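Long-range contacts in possible galactose mutarotase (Streptomyces platensis subsp. rosaceus, PDB 4RNL), which has no established function but probably interconverts the alpha and beta anomers of galactose or a related aldose sugar: residues 227-231 with 240-245; 150-154 with 165-169; 21-25 with 37-41; 12-16 with 64-68; 77-83 with 118-124. All coordinates share one frame; numbering follows the deposited sequence.

Contact 1. Residues 227-231 with 240-245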
# COMPACT_ATOMS: atom_id res chain seq x y z
N THR A 227 -21.93 12.15 6.67
CA THR A 227 -21.37 11.06 7.45
C THR A 227 -19.94 11.37 7.91
O THR A 227 -19.33 12.35 7.47
CB THR A 227 -21.26 9.77 6.61
OG1 THR A 227 -20.15 9.88 5.72
CG2 THR A 227 -22.54 9.50 5.81
N ARG A 228 -19.42 10.51 8.77
CA ARG A 228 -18.05 10.65 9.25
C ARG A 228 -17.02 10.37 8.15
O ARG A 228 -15.81 10.54 8.37
CB ARG A 228 -17.82 9.71 10.45
CG ARG A 228 -17.80 8.22 10.05
CD ARG A 228 -17.81 7.31 11.28
NE ARG A 228 -16.57 7.49 12.03
CZ ARG A 228 -15.47 6.76 11.84
NH1 ARG A 228 -14.39 7.02 12.55
NH2 ARG A 228 -15.46 5.77 10.96
N PHE A 229 -17.48 9.95 6.98
CA PHE A 229 -16.55 9.62 5.89
C PHE A 229 -16.36 10.76 4.90
O PHE A 229 -15.71 10.60 3.87
CB PHE A 229 -17.01 8.34 5.18
CG PHE A 229 -17.26 7.20 6.12
CD1 PHE A 229 -16.19 6.42 6.58
CD2 PHE A 229 -18.54 6.92 6.58
CE1 PHE A 229 -16.41 5.37 7.46
CE2 PHE A 229 -18.76 5.87 7.47
CZ PHE A 229 -17.70 5.10 7.91
N ASP A 230 -16.92 11.93 5.22
CA ASP A 230 -16.78 13.09 4.34
C ASP A 230 -15.42 13.76 4.54
O ASP A 230 -15.19 14.45 5.54
CB ASP A 230 -17.92 14.10 4.58
CG ASP A 230 -18.01 15.16 3.49
OD1 ASP A 230 -17.09 15.24 2.64
OD2 ASP A 230 -19.00 15.93 3.48
N PHE A 231 -14.52 13.55 3.58
CA PHE A 231 -13.19 14.19 3.55
C PHE A 231 -13.06 15.08 2.32
O PHE A 231 -11.95 15.35 1.85
CB PHE A 231 -12.06 13.15 3.53
CG PHE A 231 -11.81 12.47 4.86
CD1 PHE A 231 -11.00 13.06 5.82
CD2 PHE A 231 -12.36 11.21 5.13
CE1 PHE A 231 -10.75 12.43 7.04
CE2 PHE A 231 -12.12 10.57 6.35
CZ PHE A 231 -11.31 11.18 7.31
N ALA A 240 -11.33 6.47 13.90
CA ALA A 240 -10.81 5.21 13.39
C ALA A 240 -11.47 4.92 12.04
O ALA A 240 -12.68 5.11 11.89
CB ALA A 240 -11.11 4.08 14.37
N TYR A 241 -10.67 4.47 11.08
CA TYR A 241 -11.17 4.08 9.76
C TYR A 241 -10.53 2.79 9.32
O TYR A 241 -9.38 2.49 9.66
CB TYR A 241 -10.91 5.18 8.72
CG TYR A 241 -11.66 6.46 9.00
CD1 TYR A 241 -12.95 6.64 8.51
CD2 TYR A 241 -11.09 7.48 9.75
CE1 TYR A 241 -13.67 7.80 8.78
CE2 TYR A 241 -11.79 8.65 10.03
CZ TYR A 241 -13.08 8.80 9.53
OH TYR A 241 -13.79 9.96 9.80
N ASP A 242 -11.28 2.00 8.56
CA ASP A 242 -10.74 0.87 7.82
C ASP A 242 -11.72 0.67 6.68
O ASP A 242 -12.48 -0.30 6.64
CB ASP A 242 -10.68 -0.37 8.71
CG ASP A 242 -9.98 -1.54 8.03
OD1 ASP A 242 -9.42 -1.34 6.92
OD2 ASP A 242 -9.98 -2.65 8.61
N HIS A 243 -11.72 1.64 5.77
CA HIS A 243 -12.79 1.78 4.77
C HIS A 243 -12.24 2.16 3.42
O HIS A 243 -11.26 2.91 3.32
CB HIS A 243 -13.78 2.85 5.22
CG HIS A 243 -14.54 2.48 6.45
ND1 HIS A 243 -14.01 2.61 7.72
CD2 HIS A 243 -15.78 1.96 6.61
CE1 HIS A 243 -14.90 2.20 8.61
NE2 HIS A 243 -15.98 1.80 7.96
N ASN A 244 -12.87 1.64 2.37
CA ASN A 244 -12.55 1.99 1.00
C ASN A 244 -13.38 3.19 0.56
O ASN A 244 -14.60 3.23 0.77
CB ASN A 244 -12.85 0.80 0.07
CG ASN A 244 -12.71 1.15 -1.40
OD1 ASN A 244 -11.59 1.21 -1.93
ND2 ASN A 244 -13.84 1.35 -2.08
N PHE A 245 -12.72 4.16 -0.07
CA PHE A 245 -13.39 5.29 -0.69
C PHE A 245 -13.44 5.10 -2.21
O PHE A 245 -12.46 4.66 -2.82
CB PHE A 245 -12.66 6.59 -0.32
CG PHE A 245 -12.80 6.95 1.13
CD1 PHE A 245 -11.99 6.35 2.08
CD2 PHE A 245 -13.78 7.85 1.54
CE1 PHE A 245 -12.13 6.64 3.43
CE2 PHE A 245 -13.92 8.16 2.89
CZ PHE A 245 -13.11 7.55 3.83

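Contact 2. Residues 150-154 with 165-169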
# COMPACT_ATOMS: atom_id res chain seq x y z
N LEU A 150 1.23 -15.48 -12.80
CA LEU A 150 1.20 -14.02 -12.93
C LEU A 150 2.63 -13.47 -12.91
O LEU A 150 3.32 -13.56 -11.90
CB LEU A 150 0.36 -13.39 -11.81
CG LEU A 150 0.08 -11.89 -11.95
CD1 LEU A 150 -0.91 -11.63 -13.09
CD2 LEU A 150 -0.43 -11.30 -10.64
N ASP A 151 3.05 -12.90 -14.03
CA ASP A 151 4.39 -12.32 -14.18
C ASP A 151 4.32 -10.86 -13.74
O ASP A 151 3.73 -10.03 -14.44
CB ASP A 151 4.81 -12.41 -15.65
CG ASP A 151 6.29 -12.11 -15.87
OD1 ASP A 151 6.96 -11.70 -14.91
OD2 ASP A 151 6.78 -12.30 -17.00
N VAL A 152 4.91 -10.54 -12.59
CA VAL A 152 4.71 -9.23 -11.98
C VAL A 152 6.00 -8.43 -11.89
O VAL A 152 7.04 -8.96 -11.51
CB VAL A 152 4.16 -9.36 -10.53
CG1 VAL A 152 3.90 -7.97 -9.91
CG2 VAL A 152 2.90 -10.20 -10.52
N ARG A 153 5.92 -7.14 -12.25
CA ARG A 153 7.04 -6.22 -12.07
C ARG A 153 6.54 -4.98 -11.36
O ARG A 153 5.53 -4.41 -11.74
CB ARG A 153 7.64 -5.82 -13.42
CG ARG A 153 8.51 -6.88 -14.04
CD ARG A 153 9.14 -6.42 -15.33
NE ARG A 153 10.11 -7.41 -15.79
CZ ARG A 153 9.78 -8.54 -16.42
NH1 ARG A 153 8.51 -8.82 -16.66
NH2 ARG A 153 10.73 -9.39 -16.79
N VAL A 154 7.27 -4.58 -10.33
CA VAL A 154 6.90 -3.38 -9.58
C VAL A 154 8.13 -2.49 -9.53
O VAL A 154 9.20 -2.90 -9.07
CB VAL A 154 6.44 -3.73 -8.15
CG1 VAL A 154 6.12 -2.46 -7.38
CG2 VAL A 154 5.21 -4.64 -8.20
N ILE A 165 5.54 4.52 -7.79
CA ILE A 165 5.50 3.05 -7.82
C ILE A 165 4.58 2.61 -8.95
O ILE A 165 3.39 2.91 -8.95
CB ILE A 165 4.97 2.46 -6.49
CG1 ILE A 165 5.82 2.93 -5.31
CG2 ILE A 165 5.01 0.94 -6.54
CD1 ILE A 165 5.26 2.50 -3.93
N VAL A 166 5.15 1.91 -9.94
CA VAL A 166 4.35 1.42 -11.07
C VAL A 166 4.32 -0.09 -11.00
O VAL A 166 5.38 -0.72 -10.98
CB VAL A 166 4.96 1.87 -12.42
CG1 VAL A 166 4.12 1.34 -13.60
CG2 VAL A 166 5.06 3.40 -12.46
N SER A 167 3.13 -0.68 -10.96
CA SER A 167 3.00 -2.13 -10.89
C SER A 167 2.46 -2.64 -12.22
O SER A 167 1.46 -2.13 -12.72
CB SER A 167 2.08 -2.53 -9.74
OG SER A 167 2.47 -1.89 -8.53
N CYS A 168 3.14 -3.63 -12.81
CA CYS A 168 2.74 -4.18 -14.10
C CYS A 168 2.59 -5.69 -13.99
O CYS A 168 3.33 -6.32 -13.23
CB CYS A 168 3.79 -3.85 -15.17
SG CYS A 168 3.93 -2.09 -15.58
N ALA A 169 1.65 -6.27 -14.73
CA ALA A 169 1.53 -7.73 -14.72
C ALA A 169 0.92 -8.28 -15.99
O ALA A 169 0.14 -7.60 -16.65
CB ALA A 169 0.71 -8.20 -13.52

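Contact 3. Residues 21-25 with 37-41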
# COMPACT_ATOMS: atom_id res chain seq x y z
N ARG A 21 18.36 -14.86 1.21
CA ARG A 21 18.97 -13.54 1.36
C ARG A 21 18.04 -12.41 0.94
O ARG A 21 17.32 -12.52 -0.05
CB ARG A 21 20.29 -13.48 0.59
CG ARG A 21 21.39 -14.31 1.23
CD ARG A 21 22.73 -14.05 0.57
NE ARG A 21 22.91 -14.85 -0.64
CZ ARG A 21 24.00 -14.81 -1.40
NH1 ARG A 21 25.00 -14.01 -1.07
NH2 ARG A 21 24.09 -15.58 -2.48
N VAL A 22 18.07 -11.32 1.70
CA VAL A 22 17.26 -10.15 1.42
C VAL A 22 18.19 -8.95 1.26
O VAL A 22 19.14 -8.80 2.03
CB VAL A 22 16.27 -9.89 2.59
CG1 VAL A 22 15.50 -8.57 2.37
CG2 VAL A 22 15.32 -11.07 2.75
N ASP A 23 17.95 -8.13 0.25
CA ASP A 23 18.73 -6.91 0.02
C ASP A 23 17.91 -5.67 0.34
O ASP A 23 16.68 -5.70 0.27
CB ASP A 23 19.17 -6.83 -1.45
CG ASP A 23 20.35 -7.71 -1.77
OD1 ASP A 23 21.07 -8.13 -0.84
OD2 ASP A 23 20.57 -7.96 -2.98
N ARG A 24 18.60 -4.59 0.71
CA ARG A 24 17.94 -3.29 0.89
C ARG A 24 18.45 -2.30 -0.16
O ARG A 24 19.65 -2.09 -0.29
CB ARG A 24 18.18 -2.73 2.30
CG ARG A 24 17.48 -1.38 2.53
CD ARG A 24 17.42 -0.99 4.00
NE ARG A 24 18.74 -0.73 4.56
CZ ARG A 24 18.95 -0.23 5.77
NH1 ARG A 24 17.92 0.07 6.55
NH2 ARG A 24 20.19 -0.02 6.21
N TRP A 25 17.53 -1.72 -0.91
CA TRP A 25 17.89 -0.74 -1.93
C TRP A 25 17.61 0.66 -1.40
O TRP A 25 16.54 0.92 -0.84
CB TRP A 25 17.07 -0.98 -3.20
CG TRP A 25 17.51 -2.22 -3.93
CD1 TRP A 25 17.23 -3.53 -3.60
CD2 TRP A 25 18.30 -2.28 -5.13
NE1 TRP A 25 17.80 -4.38 -4.52
CE2 TRP A 25 18.46 -3.64 -5.47
CE3 TRP A 25 18.89 -1.30 -5.94
CZ2 TRP A 25 19.19 -4.05 -6.59
CZ3 TRP A 25 19.60 -1.71 -7.06
CH2 TRP A 25 19.75 -3.07 -7.37
N ARG A 37 14.03 3.63 1.32
CA ARG A 37 14.69 2.33 1.29
C ARG A 37 13.66 1.24 1.04
O ARG A 37 12.59 1.25 1.65
CB ARG A 37 15.43 2.08 2.60
CG ARG A 37 16.50 3.12 2.92
CD ARG A 37 17.31 2.72 4.14
NE ARG A 37 18.31 3.73 4.47
CZ ARG A 37 18.24 4.54 5.53
NH1 ARG A 37 17.21 4.44 6.36
NH2 ARG A 37 19.19 5.43 5.75
N VAL A 38 13.99 0.31 0.14
CA VAL A 38 13.07 -0.73 -0.30
C VAL A 38 13.74 -2.10 -0.14
O VAL A 38 14.91 -2.28 -0.52
CB VAL A 38 12.68 -0.54 -1.78
CG1 VAL A 38 11.73 -1.64 -2.24
CG2 VAL A 38 12.03 0.84 -2.00
N LEU A 39 13.00 -3.05 0.43
CA LEU A 39 13.55 -4.39 0.66
C LEU A 39 13.10 -5.35 -0.42
O LEU A 39 11.98 -5.24 -0.91
CB LEU A 39 13.07 -4.93 2.01
CG LEU A 39 13.17 -4.02 3.23
CD1 LEU A 39 12.67 -4.78 4.44
CD2 LEU A 39 14.61 -3.53 3.44
N THR A 40 13.95 -6.31 -0.78
CA THR A 40 13.52 -7.34 -1.73
C THR A 40 12.52 -8.30 -1.06
O THR A 40 11.81 -9.04 -1.74
CB THR A 40 14.69 -8.14 -2.31
OG1 THR A 40 15.44 -8.75 -1.24
CG2 THR A 40 15.61 -7.24 -3.11
N TYR A 41 12.48 -8.29 0.27
CA TYR A 41 11.45 -9.06 0.97
C TYR A 41 10.14 -8.29 0.95
O TYR A 41 10.06 -7.18 1.49
CB TYR A 41 11.86 -9.32 2.43
CG TYR A 41 10.85 -10.08 3.27
CD1 TYR A 41 10.44 -11.36 2.91
CD2 TYR A 41 10.34 -9.54 4.44
CE1 TYR A 41 9.53 -12.07 3.68
CE2 TYR A 41 9.43 -10.24 5.22
CZ TYR A 41 9.03 -11.50 4.84
OH TYR A 41 8.13 -12.20 5.62
O HOH W 1 17.01 -10.65 -2.18

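Contact 4. Residues 12-16 with 64-68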
# COMPACT_ATOMS: atom_id res chain seq x y z
N PRO A 12 23.31 -5.93 1.42
CA PRO A 12 22.57 -7.03 2.07
C PRO A 12 21.82 -6.49 3.29
O PRO A 12 22.33 -5.58 3.95
CB PRO A 12 23.68 -7.98 2.52
CG PRO A 12 24.82 -7.71 1.58
CD PRO A 12 24.75 -6.23 1.28
N PHE A 13 20.64 -7.04 3.56
CA PHE A 13 19.83 -6.60 4.70
C PHE A 13 19.58 -7.73 5.69
O PHE A 13 19.04 -7.51 6.78
CB PHE A 13 18.49 -6.01 4.22
CG PHE A 13 17.70 -5.32 5.31
CD1 PHE A 13 18.26 -4.24 5.99
CD2 PHE A 13 16.42 -5.73 5.64
CE1 PHE A 13 17.54 -3.58 7.00
CE2 PHE A 13 15.69 -5.08 6.64
CZ PHE A 13 16.26 -4.01 7.33
N GLY A 14 19.99 -8.94 5.32
CA GLY A 14 19.97 -10.08 6.23
C GLY A 14 19.42 -11.32 5.55
O GLY A 14 19.28 -11.35 4.33
N THR A 15 19.09 -12.34 6.34
CA THR A 15 18.49 -13.55 5.79
C THR A 15 17.21 -13.90 6.54
O THR A 15 17.13 -13.73 7.75
CB THR A 15 19.44 -14.76 5.92
OG1 THR A 15 19.74 -14.98 7.30
CG2 THR A 15 20.73 -14.52 5.17
N LEU A 16 16.23 -14.41 5.81
CA LEU A 16 15.02 -14.95 6.43
C LEU A 16 15.39 -16.21 7.18
O LEU A 16 16.50 -16.73 7.04
CB LEU A 16 13.94 -15.23 5.38
CG LEU A 16 13.42 -14.01 4.62
CD1 LEU A 16 12.38 -14.41 3.59
CD2 LEU A 16 12.86 -12.97 5.58
N PHE A 64 10.32 -1.22 10.77
CA PHE A 64 11.27 -1.76 11.74
C PHE A 64 12.68 -1.52 11.25
O PHE A 64 12.92 -1.40 10.04
CB PHE A 64 11.07 -3.26 11.91
CG PHE A 64 9.69 -3.65 12.34
CD1 PHE A 64 9.23 -3.33 13.62
CD2 PHE A 64 8.86 -4.38 11.49
CE1 PHE A 64 7.96 -3.71 14.03
CE2 PHE A 64 7.59 -4.77 11.89
CZ PHE A 64 7.14 -4.43 13.17
N ALA A 65 13.61 -1.46 12.20
CA ALA A 65 15.02 -1.26 11.89
C ALA A 65 15.64 -2.52 11.29
O ALA A 65 16.63 -2.44 10.56
CB ALA A 65 15.78 -0.86 13.16
N ASP A 66 15.03 -3.67 11.57
CA ASP A 66 15.67 -4.95 11.26
C ASP A 66 14.75 -5.92 10.52
O ASP A 66 13.53 -5.89 10.68
CB ASP A 66 16.14 -5.62 12.55
CG ASP A 66 14.99 -5.99 13.46
OD1 ASP A 66 14.16 -5.11 13.77
OD2 ASP A 66 14.92 -7.18 13.87
N LEU A 67 15.35 -6.81 9.73
CA LEU A 67 14.59 -7.78 8.95
C LEU A 67 13.79 -8.75 9.83
O LEU A 67 12.64 -9.06 9.52
CB LEU A 67 15.53 -8.57 8.03
CG LEU A 67 14.87 -9.66 7.18
CD1 LEU A 67 13.85 -9.03 6.25
CD2 LEU A 67 15.92 -10.44 6.39
N ALA A 68 14.40 -9.20 10.92
CA ALA A 68 13.78 -10.17 11.82
C ALA A 68 12.41 -9.72 12.31
O ALA A 68 11.49 -10.53 12.45
CB ALA A 68 14.69 -10.47 13.00
O HOH W 2 18.40 -6.47 9.42

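Contact 5. Residues 77-83 with 118-124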
# COMPACT_ATOMS: atom_id res chain seq x y z
N TYR A 77 1.50 -5.58 7.92
CA TYR A 77 1.83 -5.28 6.53
C TYR A 77 2.60 -3.96 6.36
O TYR A 77 2.41 -3.27 5.37
CB TYR A 77 0.57 -5.27 5.66
CG TYR A 77 -0.09 -6.63 5.59
CD1 TYR A 77 -0.98 -7.05 6.57
CD2 TYR A 77 0.22 -7.51 4.56
CE1 TYR A 77 -1.57 -8.31 6.51
CE2 TYR A 77 -0.37 -8.77 4.49
CZ TYR A 77 -1.25 -9.17 5.47
OH TYR A 77 -1.84 -10.42 5.41
N PHE A 78 3.45 -3.61 7.33
CA PHE A 78 4.22 -2.37 7.23
C PHE A 78 4.97 -2.29 5.90
O PHE A 78 5.68 -3.22 5.54
CB PHE A 78 5.23 -2.27 8.38
CG PHE A 78 4.62 -1.92 9.71
CD1 PHE A 78 3.44 -1.19 9.78
CD2 PHE A 78 5.23 -2.32 10.88
CE1 PHE A 78 2.89 -0.85 11.02
CE2 PHE A 78 4.69 -2.00 12.12
CZ PHE A 78 3.51 -1.26 12.19
N GLY A 79 4.76 -1.18 5.18
CA GLY A 79 5.47 -0.88 3.94
C GLY A 79 5.27 -1.81 2.75
O GLY A 79 5.93 -1.64 1.71
N ALA A 80 4.34 -2.75 2.86
CA ALA A 80 4.39 -3.93 2.01
C ALA A 80 3.75 -3.80 0.63
O ALA A 80 2.70 -3.18 0.46
CB ALA A 80 3.79 -5.12 2.74
N LEU A 81 4.41 -4.41 -0.36
CA LEU A 81 3.80 -4.71 -1.65
C LEU A 81 2.78 -5.82 -1.37
O LEU A 81 3.14 -6.90 -0.90
CB LEU A 81 4.89 -5.22 -2.61
CG LEU A 81 4.67 -5.41 -4.11
CD1 LEU A 81 5.97 -5.86 -4.76
CD2 LEU A 81 3.60 -6.39 -4.42
N VAL A 82 1.51 -5.56 -1.64
CA VAL A 82 0.46 -6.51 -1.30
C VAL A 82 -0.13 -7.13 -2.56
O VAL A 82 -0.43 -6.42 -3.52
CB VAL A 82 -0.65 -5.85 -0.48
CG1 VAL A 82 -1.81 -6.81 -0.28
CG2 VAL A 82 -0.10 -5.39 0.86
N GLY A 83 -0.29 -8.45 -2.56
CA GLY A 83 -0.88 -9.17 -3.69
C GLY A 83 -0.99 -10.63 -3.32
O GLY A 83 -0.48 -11.01 -2.25
N GLY A 118 1.15 -14.43 0.76
CA GLY A 118 0.97 -13.36 -0.20
C GLY A 118 2.27 -12.67 -0.60
O GLY A 118 3.35 -12.98 -0.06
N PHE A 119 2.15 -11.70 -1.51
CA PHE A 119 3.31 -11.03 -2.11
C PHE A 119 4.17 -10.31 -1.06
O PHE A 119 5.36 -10.07 -1.28
CB PHE A 119 2.87 -10.01 -3.17
CG PHE A 119 2.32 -10.62 -4.46
CD1 PHE A 119 2.14 -11.99 -4.61
CD2 PHE A 119 2.00 -9.79 -5.54
CE1 PHE A 119 1.65 -12.53 -5.81
CE2 PHE A 119 1.50 -10.31 -6.73
CZ PHE A 119 1.32 -11.69 -6.87
N SER A 120 3.56 -9.97 0.08
CA SER A 120 4.28 -9.22 1.11
C SER A 120 5.20 -10.11 1.94
O SER A 120 5.96 -9.61 2.77
CB SER A 120 3.28 -8.52 2.03
OG SER A 120 2.53 -9.48 2.73
N ARG A 121 5.13 -11.42 1.72
CA ARG A 121 5.92 -12.37 2.50
C ARG A 121 6.77 -13.29 1.64
O ARG A 121 7.11 -14.40 2.06
CB ARG A 121 5.01 -13.20 3.40
CG ARG A 121 4.35 -12.41 4.52
CD ARG A 121 2.84 -12.38 4.36
NE ARG A 121 2.19 -11.60 5.41
CZ ARG A 121 1.28 -12.08 6.25
NH1 ARG A 121 0.90 -13.35 6.15
NH2 ARG A 121 0.74 -11.29 7.16
N VAL A 122 7.09 -12.84 0.42
CA VAL A 122 7.98 -13.59 -0.45
C VAL A 122 9.10 -12.66 -0.94
O VAL A 122 8.96 -11.43 -0.89
CB VAL A 122 7.23 -14.18 -1.67
CG1 VAL A 122 6.17 -15.16 -1.21
CG2 VAL A 122 6.60 -13.08 -2.50
N VAL A 123 10.21 -13.25 -1.37
CA VAL A 123 11.36 -12.46 -1.83
C VAL A 123 11.30 -12.25 -3.34
O VAL A 123 11.06 -13.19 -4.11
CB VAL A 123 12.69 -13.11 -1.42
CG1 VAL A 123 13.87 -12.31 -1.94
CG2 VAL A 123 12.78 -13.22 0.10
N TRP A 124 11.52 -11.00 -3.76
CA TRP A 124 11.49 -10.60 -5.16
C TRP A 124 12.89 -10.43 -5.75
O TRP A 124 13.82 -10.03 -5.04
CB TRP A 124 10.71 -9.28 -5.29
CG TRP A 124 9.26 -9.42 -4.93
CD1 TRP A 124 8.73 -9.72 -3.71
CD2 TRP A 124 8.15 -9.28 -5.83
NE1 TRP A 124 7.35 -9.77 -3.79
CE2 TRP A 124 6.97 -9.50 -5.08
CE3 TRP A 124 8.04 -8.98 -7.19
CZ2 TRP A 124 5.70 -9.45 -5.65
CZ3 TRP A 124 6.77 -8.92 -7.76
CH2 TRP A 124 5.62 -9.15 -6.99
O HOH W 3 0.55 -9.69 0.40

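Contact 1. Residues 227-231 with 240-245
An aromatic cluster joins the loop carrying Phe229 and Phe231 to Tyr241, just before strand 242-246, and to His243 and Phe245 on it. The Tyr241 ring is covered on both faces. On one the guanidinium of Arg228 lies flat as a cation-pi partner, with planes 15° apart and CZ 4.1 Å from the Tyr241 ring centroid. On the opposite face the edge of Phe231 approaches, CZ to Tyr241 CZ at 3.7 Å, in an edge-to-face pair. Arg228 NH1 and NH2 both donate to Ala240 O, at 2.6 and 3.0 Å. This end-on grip keeps the guanidinium in place over the ring. In return, Tyr241 OH donates to Arg228 O at 2.5 Å. Strand 242-246 belongs to a seven-stranded antiparallel sheet, with 278-282 beside it. Residues 227-230 form a type I beta turn, and Thr227 OG1 accepts from Phe229 N in an ST turn. Within this turn, Phe229 turns its edge to the face of His243. CE1 of Phe229 sits over the centre of the imidazole, 3.6 Å from CD2 of His243. Phe229 O meets the edge of Phe245 at CE2. Arg235 donates to both Tyr241 OH and Arg228 O, and Tyr207 stacks on Phe229.

Contact 2. Residues 150-154 with 165-169
Arg153 and Cys168 form a hydrogen-bonded pair between antiparallel strand segments whose axes approach to 4.7 Å at 167°. Cys168 N donates to Arg153 O at 2.7 Å, and Arg153 N donates to Cys168 O at 2.9 Å. Both bonds are nearly straight. Val152 with Ala169 and Val154 with Ser167 are the flanking non-hydrogen-bonded pairs. There CA-H...O contacts supplement the bonding, such as Ala169 CA to Asp151 O at 3.2 Å. The segments belong to the beta hairpin of strands 150-159 and 162-171, within a large antiparallel sheet. Its two faces differ in character. One carries Val152, Val154, Ser167 and Ala169. Val154 sets CG1 anti to its own N (chi1 178°), which brings that methyl to Ile165 CG2 at 3.7 Å. The same CG1 lies 3.9 Å from Ser167 OG. At the other end, Leu150 reaches Ala169 with its side-chain tip, CD1 to CB at 3.8 Å, and Val152 CG2 rests more loosely on the same CB. Trp124 and Leu179 pack against Val152 on this buried face. The face with Arg153 and Cys168 is more polar. Arg153 NH1 is paired with Asp151 OD1 by charge alone, a long salt bridge with the oxygen well out of the guanidinium plane. Asp151 OD1 is hydrogen-bonded to His136 NE2, on the adjacent strand 132-139.

Contact 3. Residues 21-25 with 37-41
Thr40 and Asp23 make the tight end of this contact. Thr40 OG1 accepts from Asp23 N at 3.0 Å, while Thr40 N donates to Asp23 O at the same distance. The hydroxyl reaches across because chi1 of 58° places OG1 between the backbone N and carbonyl carbon of its own residue. The pair extends the bonding one step past the end of strand 35-39. Trp25 and Val38 form the next hydrogen-bonded pair, with Trp25 N to Val38 O at 2.7 Å and almost straight. Val22 packs alongside, its CG1 lying 3.7 Å from Tyr41 CB. Thr40 CG2 meets the edge of the Trp25 indole.

The looser side carries two arginines. Arg24 lies beside Leu39, with CG 3.7 Å from Leu39 CD2, and then bends at chi3 (66°). Its guanidinium receives Arg37 CD over one face, 3.6 Å from Arg24 NH1. The two like charges come within 4.2 Å, Arg24 NH1 to Arg37 NE, without direct pairing. Gln46 OE1 accepts from Arg24 NH1. Near Arg21, water 1 bridges the two segments: it donates to Arg21 O and is also hydrogen-bonded to Thr40 OG1. This is the pairing of an antiparallel beta hairpin, strands 21-28 and 35-39, within a five-stranded sheet whose strands follow in chain order.

Contact 4. Residues 12-16 with 64-68
The Phe13 ring meets Ala65 O at its edge, near the ring plane, and carries water 2 above the centre of one face. Ala65 O is 3.6 Å from Phe13 CZ. The ring reaches the loop because CG stands anti to the backbone N (chi1 -170°), which swings it across toward residues 65-67. There CE2 comes 3.8 Å from Leu67 CB, and the two side chains pass each other at an oblique angle. Leu67 N also lies near CE2, at 3.6 Å, placed obliquely to the ring. Water 2 links the backbones: it donates to Phe13 O at 2.9 Å and accepts from Leu67 N at 3.1 Å.

Phe13 and Gly14 both face Val22 of the next strand and form a classic beta bulge in the outermost strand 7-15. Gly14 has a phi of 135°, a conformation that glycine adopts readily, and its lack of a side chain leaves the backbone close to Leu67. CD2 of Leu67 touches Gly14 C at 3.7 Å and lies equally near Thr15 N. Further along, Leu16 crosses Leu67 at about a right angle, with the two CD2 methyls 4.1 Å apart. Leu67 is the buried member of an otherwise fairly exposed contact, and it also packs on Val22 and Tyr41. It begins helix 67-72, the one helix of the chain. Asp66 sits at the N-cap, and its carboxylate caps a backbone N of the first turn while OD1 bonds to Ser69 OG.

Contact 5. Residues 77-83 with 118-124
Gly118 comes first, its CA packed 3.4 Å from Gly83 O. Phe119 N then donates to that same oxygen at 2.8 Å, in an almost straight bond that approaches from above the carbonyl plane. The Phe119 ring lies over Gly83, whose CA makes a CH-pi contact 3.9 Å from the ring centroid. Water 3 accepts from Ser120 N and donates to Gly83 O, so this carbonyl is gripped twice. CB of Ser120 lies 3.5 Å from Ala80 CB. At Arg121 the guanidinium lies nearly parallel to the Tyr77 ring, planes 9° apart, with Tyr77 OH over one face. Arg121 NH2 is 3.2 Å from this OH, but the angle is poor for a hydrogen bond. Arg121 NH1 is hydrogen-bonded to Pro116 O. Trp124 closes the segment. Its NE1 donates back to Phe119 O, which lies in the indole plane, and uses a lone pair of that carbonyl; this fixes the indole. Leu81 CD1 sits over the six-membered ring, 3.9 Å from its centroid. Strand 150-159 packs on Leu81, Phe119 and Trp124, while strand 180-185 pairs with 81-82.

In the fold
Contacts 2, 3 and 5 are buried, contact 1 is partly buried and contact 4 lies at the surface. Contacts 2 and 3 are both hairpins held by backbone bonds, in different sheets. Contact 5 touches each: Trp124 and Phe119 pack on Val152, and Trp124 N probably bonds to Thr40 O. Contact 4 shares the sheet of contact 3, where strands 7-15 and 21-28 are neighbours, but it relies on apolar packing and one bridging water. Contact 1 stands apart, about 25 Å from contact 5 between centres, across the chain's centre. Both nevertheless reach the same sheet. The aromatic and cation-pi chemistry of contact 1 contrasts with the mostly aliphatic face of contact 2.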